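Local atomic coordinates of Bak protein (Grouper iridovirus, PDB entry 5VMN), a protein that inhibits apoptosis of the infected host cell as a viral Bcl-2 protein that exclusively sequesters the pro-apoptotic protein Bim. Residues A[28-31]-A[32-35]; A[118-121]-A[122-125]; A[18-21]-A[22-26]. All coordinates share one frame; numbering follows the deposited sequence.

Interaction 1 (A[28-31]-A[32-35]). With EDO (1,2-ethanediol), chain N.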
loop_
_atom_site.group_PDB
_atom_site.type_symbol
_atom_site.label_atom_id
_atom_site.label_comp_id
_atom_site.label_asym_id
_atom_site.label_seq_id
_atom_site.Cartn_x
_atom_site.Cartn_y
_atom_site.Cartn_z
ATOM N N HIS A 28 -8.328 3.735 1.299
ATOM C CA HIS A 28 -7.714 5.062 1.427
ATOM C C HIS A 28 -8.032 5.684 2.783
ATOM O O HIS A 28 -7.148 6.201 3.479
ATOM C CB HIS A 28 -8.211 5.928 0.275
ATOM C CG HIS A 28 -7.550 7.259 0.150
ATOM N ND1 HIS A 28 -8.041 8.394 0.758
ATOM C CD2 HIS A 28 -6.462 7.649 -0.560
ATOM C CE1 HIS A 28 -7.275 9.426 0.438
ATOM N NE2 HIS A 28 -6.315 9.001 -0.361
ATOM N N SER A 29 -9.295 5.627 3.181
ATOM C CA SER A 29 -9.696 6.127 4.484
ATOM C C SER A 29 -8.938 5.429 5.612
ATOM O O SER A 29 -8.449 6.092 6.538
ATOM C CB SER A 29 -11.221 5.959 4.642
ATOM O OG SER A 29 -11.637 6.314 5.951
ATOM N N GLN A 30 -8.838 4.096 5.559
ATOM C CA GLN A 30 -8.111 3.350 6.583
ATOM C C GLN A 30 -6.643 3.745 6.604
ATOM O O GLN A 30 -6.042 3.840 7.674
ATOM C CB GLN A 30 -8.212 1.838 6.349
ATOM C CG GLN A 30 -9.639 1.241 6.303
ATOM C CD GLN A 30 -10.216 1.021 7.648
ATOM O OE1 GLN A 30 -10.588 1.975 8.339
ATOM N NE2 GLN A 30 -10.315 -0.255 8.044
ATOM N N MET A 31 -6.052 3.928 5.420
ATOM C CA MET A 31 -4.656 4.353 5.309
ATOM C C MET A 31 -4.433 5.678 6.018
ATOM O O MET A 31 -3.429 5.857 6.722
ATOM C CB MET A 31 -4.291 4.471 3.823
ATOM C CG MET A 31 -2.862 4.942 3.526
ATOM S SD MET A 31 -2.622 5.200 1.774
ATOM C CE MET A 31 -3.541 6.730 1.526
ATOM N N LEU A 32 -5.337 6.634 5.830
ATOM C CA LEU A 32 -5.158 7.925 6.483
ATOM C C LEU A 32 -5.313 7.817 7.995
ATOM O O LEU A 32 -4.605 8.509 8.742
ATOM C CB LEU A 32 -6.128 8.945 5.904
ATOM C CG LEU A 32 -5.933 9.264 4.420
ATOM C CD1 LEU A 32 -6.933 10.302 3.985
ATOM C CD2 LEU A 32 -4.499 9.716 4.140
ATOM N N ILE A 33 -6.226 6.965 8.473
ATOM C CA ILE A 33 -6.369 6.755 9.920
ATOM C C ILE A 33 -5.056 6.240 10.500
ATOM O O ILE A 33 -4.583 6.713 11.542
ATOM C CB ILE A 33 -7.522 5.777 10.224
ATOM C CG1 ILE A 33 -8.875 6.447 10.002
ATOM C CG2 ILE A 33 -7.439 5.299 11.687
ATOM C CD1 ILE A 33 -10.072 5.463 10.062
ATOM N N VAL A 34 -4.479 5.221 9.858
ATOM C CA VAL A 34 -3.225 4.634 10.325
ATOM C C VAL A 34 -2.086 5.631 10.200
ATOM O O VAL A 34 -1.213 5.712 11.074
ATOM C CB VAL A 34 -2.977 3.335 9.529
ATOM C CG1 VAL A 34 -1.555 2.887 9.560
ATOM C CG2 VAL A 34 -3.907 2.227 10.056
ATOM N N THR A 35 -2.065 6.415 9.127
ATOM C CA THR A 35 -1.033 7.443 9.007
ATOM C C THR A 35 -1.051 8.379 10.210
ATOM O O THR A 35 0.009 8.778 10.730
ATOM C CB THR A 35 -1.236 8.230 7.716
ATOM O OG1 THR A 35 -1.047 7.345 6.600
ATOM C CG2 THR A 35 -0.248 9.375 7.608
HETATM C C1 EDO N . -11.271 8.650 0.890
HETATM O O1 EDO N . -12.129 7.868 1.720
HETATM C C2 EDO N . -10.548 9.572 1.841
HETATM O O2 EDO N . -9.932 8.708 2.792
#
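Thr35 turns its hydroxyl back onto the helix that carries it: OG1 donates to Met31 O at 2.8 Å, and the backbone N of Thr35 donates to the same oxygen. The two donors arrive from opposite faces of the Met31 carbonyl plane, OG1 standing 40° out of it. The hydroxyl bond follows from the first torsion of Thr35, which sets OG1 beside its own backbone N (chi1 -64°), and it lets a polar, beta-branched residue satisfy its hydroxyl within the helix; the N-H bond is the ordinary helical one. One turn earlier, His28 pairs with Leu32. The His28 ring stands beside the residue's own carbonyl carbon (chi1 -172°), and Leu32 CD1 comes obliquely to within 3.7 Å of His28 CE1. His28 ND1 and O2 of a 1,2-ethanediol, probably from the crystallisation liquor, share a hydrogen bond of 2.8 Å at the ring edge, in its plane. Met31 extends through chi2 and bends at SD, leaving its CE 4.1 Å from Leu32 CD2, while its flexible thioether chain also packs on Leu75 and Gln79. Gln30 and Ile33 run side by side, OE1 of Gln30 being 3.9 Å from Ile33 CD1, with the Gln30 amide nitrogen held by Cys120 and Leu123. Successive i to i+4 backbone bonds, exemplified by Val34 N to Gln30 O at 3.0 Å, are the signature of an alpha-helix, here helix 22-37 of the all-helical Bcl-2 fold.

Interaction 2 (A[118-121]-A[122-125])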
loop_
_atom_site.group_PDB
_atom_site.type_symbol
_atom_site.label_atom_id
_atom_site.label_comp_id
_atom_site.label_asym_id
_atom_site.label_seq_id
_atom_site.Cartn_x
_atom_site.Cartn_y
_atom_site.Cartn_z
ATOM N N VAL A 118 -11.427 -6.705 1.323
ATOM C CA VAL A 118 -12.719 -6.352 1.904
ATOM C C VAL A 118 -12.649 -6.485 3.413
ATOM O O VAL A 118 -13.285 -5.716 4.141
ATOM C CB VAL A 118 -13.876 -7.199 1.333
ATOM C CG1 VAL A 118 -15.197 -6.989 2.132
ATOM C CG2 VAL A 118 -14.103 -6.850 -0.109
ATOM N N THR A 119 -11.880 -7.449 3.911
ATOM C CA THR A 119 -11.780 -7.599 5.355
ATOM C C THR A 119 -10.944 -6.467 5.932
ATOM O O THR A 119 -11.271 -5.934 6.996
ATOM C CB THR A 119 -11.209 -8.973 5.709
ATOM O OG1 THR A 119 -12.191 -9.962 5.422
ATOM C CG2 THR A 119 -10.846 -9.080 7.186
ATOM N N CYS A 120 -9.883 -6.067 5.223
ATOM C CA CYS A 120 -9.128 -4.876 5.602
ATOM C C CYS A 120 -10.032 -3.657 5.665
ATOM O O CYS A 120 -9.997 -2.883 6.630
ATOM C CB CYS A 120 -8.008 -4.633 4.610
ATOM S SG CYS A 120 -6.903 -3.252 5.142
ATOM N N ALA A 121 -10.834 -3.458 4.629
ATOM C CA ALA A 121 -11.732 -2.313 4.598
ATOM C C ALA A 121 -12.706 -2.336 5.758
ATOM O O ALA A 121 -13.210 -1.286 6.161
ATOM C CB ALA A 121 -12.512 -2.288 3.288
ATOM N N SER A 122 -13.006 -3.516 6.292
ATOM C CA SER A 122 -14.046 -3.651 7.281
ATOM C C SER A 122 -13.541 -3.585 8.720
ATOM O O SER A 122 -14.357 -3.610 9.647
ATOM C CB SER A 122 -14.790 -4.985 7.080
ATOM O OG SER A 122 -15.405 -5.039 5.788
ATOM N N LEU A 123 -12.233 -3.548 8.930
ATOM C CA LEU A 123 -11.693 -3.437 10.279
ATOM C C LEU A 123 -12.178 -2.162 10.946
ATOM O O LEU A 123 -12.180 -1.085 10.345
ATOM C CB LEU A 123 -10.171 -3.403 10.233
ATOM C CG LEU A 123 -9.458 -4.543 9.546
ATOM C CD1 LEU A 123 -7.991 -4.164 9.349
ATOM C CD2 LEU A 123 -9.612 -5.811 10.355
ATOM N N ASP A 124 -12.562 -2.283 12.207
ATOM C CA ASP A 124 -12.932 -1.130 13.019
ATOM C C ASP A 124 -11.648 -0.571 13.619
ATOM O O ASP A 124 -11.135 -1.092 14.612
ATOM C CB ASP A 124 -13.929 -1.541 14.094
ATOM C CG ASP A 124 -14.442 -0.359 14.898
ATOM O OD1 ASP A 124 -15.446 -0.527 15.615
ATOM O OD2 ASP A 124 -13.850 0.737 14.801
ATOM N N LEU A 125 -11.109 0.473 13.007
ATOM C CA LEU A 125 -9.923 1.126 13.545
ATOM C C LEU A 125 -10.336 2.253 14.471
ATOM O O LEU A 125 -11.401 2.177 15.094
ATOM C CB LEU A 125 -9.042 1.656 12.416
ATOM C CG LEU A 125 -8.598 0.605 11.394
ATOM C CD1 LEU A 125 -7.747 1.276 10.328
ATOM C CD2 LEU A 125 -7.809 -0.510 12.047
#
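Near the end of helix 116-122 the carbonyls of Val118, Thr119 and Cys120 receive Ser122 and Leu123, and the backbone pattern shifts as the helix runs out. Ser122 N reaches Thr119 O at 3.1 Å, with only a weak bond to Val118 O. Leu123 N donates to Cys120 O at 3.3 Å. Both of these i to i+3 bonds come from well above the carbonyl planes, 73° out for Thr119 and 66° for Cys120, a tightened turn in place of the straighter alpha-helical geometry. At Leu123 the chain turns to an extended course.

The Ser122 hydroxyl gives Val118 O a second, shorter bond. With OG beside its own backbone N (chi1 -61°), it folds back and donates to Val118 O at 2.8 Å; a short hydroxyl side chain suits this place because it reaches back to a carbonyl near the helix end. Leu123 holds its branch over the preceding turn: CG lies 3.4 Å from both Thr119 O and Cys120 O, and CD1 is 4.4 Å from Cys120 SG. The small thiol of Cys120 fits a buried place, where it also meets Trp68 and Leu72, and Leu123 joins it on Trp68. Ala121, with only a methyl, allows close approach to Leu23 and Glu26 of helix 22-37. The arrangement is a C-terminal helix end finished by a 3-10-like turn, joining the last modelled helix of this Bcl-2 fold to its extended tail.

Interaction 3 (A[18-21]-A[22-26]). With NO3 (nitrate ion), chain B; EDO (1,2-ethanediol), chain N.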
loop_
_atom_site.group_PDB
_atom_site.type_symbol
_atom_site.label_atom_id
_atom_site.label_comp_id
_atom_site.label_asym_id
_atom_site.label_seq_id
_atom_site.Cartn_x
_atom_site.Cartn_y
_atom_site.Cartn_z
ATOM N N GLU A 18 -8.323 10.566 -6.060
ATOM C CA GLU A 18 -9.404 11.268 -6.733
ATOM C C GLU A 18 -10.521 10.276 -7.016
ATOM O O GLU A 18 -11.198 9.838 -6.076
ATOM C CB GLU A 18 -8.880 11.969 -7.988
ATOM C CG GLU A 18 -7.995 13.155 -7.616
ATOM C CD GLU A 18 -7.225 13.739 -8.785
ATOM O OE1 GLU A 18 -7.529 13.393 -9.945
ATOM O OE2 GLU A 18 -6.306 14.548 -8.534
ATOM N N ARG A 19 -10.732 9.901 -8.274
ATOM C CA ARG A 19 -11.711 8.863 -8.566
ATOM C C ARG A 19 -11.197 7.522 -8.054
ATOM O O ARG A 19 -10.041 7.164 -8.289
ATOM C CB ARG A 19 -11.985 8.796 -10.063
ATOM C CG ARG A 19 -12.404 10.137 -10.681
ATOM C CD ARG A 19 -13.695 10.691 -10.072
ATOM N NE ARG A 19 -14.193 11.878 -10.782
ATOM C CZ ARG A 19 -15.134 11.868 -11.730
ATOM N NH1 ARG A 19 -15.707 10.730 -12.109
ATOM N NH2 ARG A 19 -15.510 13.007 -12.304
ATOM N N MET A 20 -12.062 6.792 -7.346
ATOM C CA MET A 20 -11.732 5.540 -6.674
ATOM C C MET A 20 -13.008 4.710 -6.596
ATOM O O MET A 20 -14.086 5.273 -6.420
ATOM C CB MET A 20 -11.212 5.761 -5.245
ATOM C CG MET A 20 -9.878 6.439 -5.167
ATOM S SD MET A 20 -9.281 6.583 -3.480
ATOM C CE MET A 20 -10.194 8.049 -2.988
ATOM N N CYS A 21 -12.891 3.393 -6.709
ATOM C CA CYS A 21 -14.063 2.535 -6.487
ATOM C C CYS A 21 -14.286 2.424 -4.993
ATOM O O CYS A 21 -13.422 2.774 -4.199
ATOM C CB CYS A 21 -13.848 1.162 -7.109
ATOM S SG CYS A 21 -12.542 0.218 -6.331
ATOM N N PRO A 22 -15.445 1.917 -4.563
ATOM C CA PRO A 22 -15.744 1.960 -3.129
ATOM C C PRO A 22 -14.709 1.258 -2.274
ATOM O O PRO A 22 -14.339 1.764 -1.198
ATOM C CB PRO A 22 -17.137 1.290 -3.057
ATOM C CG PRO A 22 -17.706 1.490 -4.369
ATOM C CD PRO A 22 -16.626 1.544 -5.367
ATOM N N LEU A 23 -14.193 0.118 -2.732
ATOM C CA LEU A 23 -13.221 -0.602 -1.928
ATOM C C LEU A 23 -11.940 0.194 -1.815
ATOM O O LEU A 23 -11.380 0.330 -0.724
ATOM C CB LEU A 23 -12.935 -1.963 -2.537
ATOM C CG LEU A 23 -11.900 -2.830 -1.828
ATOM C CD1 LEU A 23 -12.231 -3.034 -0.377
ATOM C CD2 LEU A 23 -11.862 -4.196 -2.507
ATOM N N THR A 24 -11.469 0.736 -2.931
ATOM C CA THR A 24 -10.229 1.514 -2.880
ATOM C C THR A 24 -10.413 2.755 -2.012
ATOM O O THR A 24 -9.522 3.116 -1.232
ATOM C CB THR A 24 -9.803 1.869 -4.300
ATOM O OG1 THR A 24 -9.523 0.642 -4.987
ATOM C CG2 THR A 24 -8.551 2.703 -4.304
ATOM N N ARG A 25 -11.587 3.397 -2.099
ATOM C CA ARG A 25 -11.866 4.572 -1.279
ATOM C C ARG A 25 -11.834 4.231 0.201
ATOM O O ARG A 25 -11.335 5.014 1.018
ATOM C CB ARG A 25 -13.227 5.177 -1.667
ATOM C CG ARG A 25 -13.566 6.461 -0.906
ATOM C CD ARG A 25 -14.843 7.123 -1.389
ATOM N NE ARG A 25 -14.877 7.348 -2.834
ATOM C CZ ARG A 25 -14.205 8.303 -3.471
ATOM N NH1 ARG A 25 -13.410 9.141 -2.812
ATOM N NH2 ARG A 25 -14.319 8.413 -4.790
ATOM N N GLU A 26 -12.397 3.081 0.588
ATOM C CA GLU A 26 -12.366 2.716 2.005
ATOM C C GLU A 26 -10.948 2.367 2.458
ATOM O O GLU A 26 -10.542 2.712 3.575
ATOM C CB GLU A 26 -13.328 1.551 2.288
ATOM C CG GLU A 26 -13.527 1.278 3.774
ATOM C CD GLU A 26 -14.112 2.469 4.523
ATOM O OE1 GLU A 26 -13.947 2.550 5.754
ATOM O OE2 GLU A 26 -14.740 3.323 3.872
HETATM N N NO3 B . -15.567 -2.458 -4.824
HETATM O O1 NO3 B . -14.986 -1.398 -5.203
HETATM O O2 NO3 B . -16.074 -2.495 -3.649
HETATM O O3 NO3 B . -15.614 -3.481 -5.574
HETATM C C1 EDO N . -11.271 8.650 0.890
HETATM O O1 EDO N . -12.129 7.868 1.720
HETATM C C2 EDO N . -10.548 9.572 1.841
HETATM O O2 EDO N . -9.932 8.708 2.792
HETATM O O HOH W 1 -16.159 5.694 -4.400
#
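Glu18 and Arg25 approach where the loop 18-21 enters helix 22-37, a helix N-terminus capped by Cys21. Glu18 meets the arginine through its backbone, its O lying 3.7 Å from Arg25 NH2. Met20 follows, its long, unbranched chain well suited to spanning a turn: it crosses Thr24 and Arg25 at about a right angle, with SD 4.0 Å from Thr24 CG2. Met20 CB lies over one face of the guanidinium, toward its rim, and the bend at chi3 carries CE to 3.4 Å from Arg25 NH1. A water at the guanidinium edge accepts from Arg25 NE and donates to Met20 O. The N-cap Cys21 holds SG between its own backbone N and carbonyl carbon (chi1 66°), where it accepts a weak bond from Thr24 N at 3.6 Å, a thiol being a weak acceptor for a cap; Cys21 O takes Arg25 N in the first helical bond. Thr24 OG1, 3.3 Å from Cys21 SG, is buried without a hydrogen-bond partner in the model. Pro22 suits the first turn because its N needs no acceptor. The next backbone N-H meets a nitrate, probably from the crystallisation liquor: Leu23 N donates to nitrate O1 at 3.0 Å.

Overall arrangement
Interactions 3 and 1 lie in series on helix 22-37, one at its capped start and the other farther along, with centres about 13 Å apart. They touch where Met20 SD packs 4.0 Å from His28 CB, and one 1,2-ethanediol, probably from the crystallisation liquor, touches both. Interaction 2, at the far end of the chain, returns to the same helix. Its centre is about 11 Å from that of interaction 1, and Gln30 NE2 joins the two through probable hydrogen bonds to Cys120 O (3.0 Å) and Leu123 O (3.1 Å). Toward interaction 3 the join is apolar, with Ala121 CB 3.8 Å from Leu23 CD1. Helix 22-37 thus packs against helix 116-122 through both kinds of contact.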